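Local atomic coordinates of Non-structural protein 9 (Avian infectious bronchitis virus, PDB entry 5C94), a protein that probably binds single-stranded RNA as a homodimer within the coronavirus replication machinery. Residues P74-G79 against L91-N96. Numbering follows the deposited sequence.
Sequences PPCKFG and LYFIKN
Cys76 and Leu91 pair as an antiparallel hydrogen-bonded couple near the open end of the hairpin formed by strands 76-82 and 85-93, part of the barrel-like antiparallel sheet of nsp9, in which strand 85-93 runs between 42-50 and 76-82. Cys76 N donates to Leu91 O at 2.8 Å with an N-H...O angle of 146°, while the return bond from Leu91 N to Cys76 O is nearly straight at 174°. Leu91 O also receives a CA-H...O contact from Pro75 CA. On the sheet face bearing Cys76 and Leu91, Cys76 SG reaches Leu91 CD1 at 4.1 Å and meets the Phe93 ring obliquely, 4.2 Å from CE2, as a sulfur-aromatic contact. Leu91 CG lies anti to the backbone N (chi1 -178°), and CD1 sits over one face of the Phe93 ring, offset toward its rim. Leu91 CB meets the edge of the Phe78 ring, 3.9 Å from CE2. Across the sheet, Pro75 and Tyr92 lie side by side; Pro75 CB stands over the phenol in a CH-pi contact, 3.6 Å from the ring centroid. Hydrogen bonds of Tyr92 OH with Asn52 O and Leu55 N fix the phenol's far end. Beyond the Cys76-Leu91 pair, Phe93 N and Pro74 O, 5.2 Å apart, are too distant for a direct bond; a water accepts from the first and donates to the second. The chemistry thus divides by face: Phe78 and Phe93 join the hairpin to helix 99-109 through Leu106, Leu91 packs on strand 42-50, Met10 of the second subunit touches Phe78, and a proline-tyrosine CH-pi contact lies on the other side.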
# COMPACT_ATOMS: atom_id res chain seq x y z
N PRO A 74 4.97 16.96 5.11
CA PRO A 74 5.81 17.39 3.99
C PRO A 74 5.82 16.34 2.86
O PRO A 74 5.62 15.16 3.14
CB PRO A 74 7.19 17.54 4.62
CG PRO A 74 6.90 17.65 6.15
CD PRO A 74 5.72 16.79 6.37
N PRO A 75 6.07 16.76 1.61
CA PRO A 75 5.91 15.84 0.48
C PRO A 75 7.10 14.90 0.25
O PRO A 75 8.24 15.30 0.50
CB PRO A 75 5.75 16.80 -0.70
CG PRO A 75 6.66 17.95 -0.32
CD PRO A 75 6.43 18.12 1.17
N CYS A 76 6.83 13.67 -0.20
CA CYS A 76 7.80 12.77 -0.83
C CYS A 76 7.93 13.21 -2.27
O CYS A 76 6.95 13.72 -2.82
CB CYS A 76 7.32 11.32 -0.90
SG CYS A 76 6.46 10.66 0.48
N LYS A 77 9.04 12.95 -2.95
CA LYS A 77 9.00 13.15 -4.38
C LYS A 77 9.28 11.88 -5.16
O LYS A 77 9.99 11.01 -4.71
CB LYS A 77 9.94 14.28 -4.80
CG LYS A 77 11.22 14.35 -4.07
CD LYS A 77 12.08 15.44 -4.68
CE LYS A 77 13.45 15.48 -4.01
NZ LYS A 77 13.35 15.68 -2.53
N PHE A 78 8.68 11.78 -6.34
CA PHE A 78 8.86 10.61 -7.20
C PHE A 78 8.99 11.04 -8.66
O PHE A 78 8.49 12.09 -9.05
CB PHE A 78 7.67 9.65 -7.09
CG PHE A 78 7.45 9.08 -5.72
CD1 PHE A 78 8.24 8.04 -5.25
CD2 PHE A 78 6.42 9.54 -4.92
CE1 PHE A 78 8.03 7.48 -4.00
CE2 PHE A 78 6.19 8.99 -3.67
CZ PHE A 78 7.00 7.96 -3.21
N GLY A 79 9.66 10.22 -9.46
CA GLY A 79 9.51 10.32 -10.90
C GLY A 79 8.42 9.33 -11.33
O GLY A 79 8.56 8.13 -11.11
N LEU A 91 4.21 13.99 -3.54
CA LEU A 91 3.15 13.22 -2.92
C LEU A 91 3.07 13.61 -1.45
O LEU A 91 4.05 13.49 -0.70
CB LEU A 91 3.40 11.72 -3.10
CG LEU A 91 2.45 10.62 -2.61
CD1 LEU A 91 2.78 10.26 -1.20
CD2 LEU A 91 0.99 10.99 -2.71
N TYR A 92 1.90 14.13 -1.06
CA TYR A 92 1.66 14.60 0.29
C TYR A 92 0.64 13.71 0.96
O TYR A 92 -0.49 13.63 0.48
CB TYR A 92 1.11 16.03 0.32
CG TYR A 92 1.84 17.11 -0.43
CD1 TYR A 92 1.76 17.21 -1.82
CD2 TYR A 92 2.54 18.08 0.27
CE1 TYR A 92 2.42 18.24 -2.49
CE2 TYR A 92 3.19 19.10 -0.37
CZ TYR A 92 3.13 19.18 -1.74
OH TYR A 92 3.78 20.23 -2.33
N PHE A 93 1.01 13.08 2.06
CA PHE A 93 0.01 12.38 2.84
C PHE A 93 -0.67 13.39 3.72
O PHE A 93 -0.10 14.42 4.09
CB PHE A 93 0.61 11.26 3.68
CG PHE A 93 1.12 10.11 2.87
CD1 PHE A 93 0.23 9.24 2.24
CD2 PHE A 93 2.48 9.91 2.70
CE1 PHE A 93 0.70 8.18 1.49
CE2 PHE A 93 2.96 8.86 1.95
CZ PHE A 93 2.07 7.98 1.34
N ILE A 94 -1.91 13.10 4.04
CA ILE A 94 -2.69 13.95 4.90
C ILE A 94 -2.32 13.71 6.37
O ILE A 94 -2.06 12.58 6.77
CB ILE A 94 -4.17 13.69 4.58
CG1 ILE A 94 -4.49 14.46 3.29
CG2 ILE A 94 -5.08 14.06 5.75
CD1 ILE A 94 -5.72 14.05 2.64
N LYS A 95 -2.27 14.79 7.15
CA LYS A 95 -1.86 14.74 8.55
C LYS A 95 -2.60 13.61 9.26
O LYS A 95 -3.83 13.54 9.18
CB LYS A 95 -2.15 16.07 9.25
CG LYS A 95 -0.99 16.64 10.05
CD LYS A 95 0.03 17.26 9.10
CE LYS A 95 1.07 18.11 9.83
NZ LYS A 95 2.14 18.59 8.90
N ASN A 96 -1.82 12.74 9.92
CA ASN A 96 -2.34 11.66 10.77
C ASN A 96 -2.99 10.49 10.04
O ASN A 96 -3.78 9.76 10.63
CB ASN A 96 -3.36 12.21 11.78
CG ASN A 96 -2.78 13.32 12.62
OD1 ASN A 96 -3.42 14.36 12.82
ND2 ASN A 96 -1.55 13.13 13.11
O HOH W 1 3.68 13.16 2.84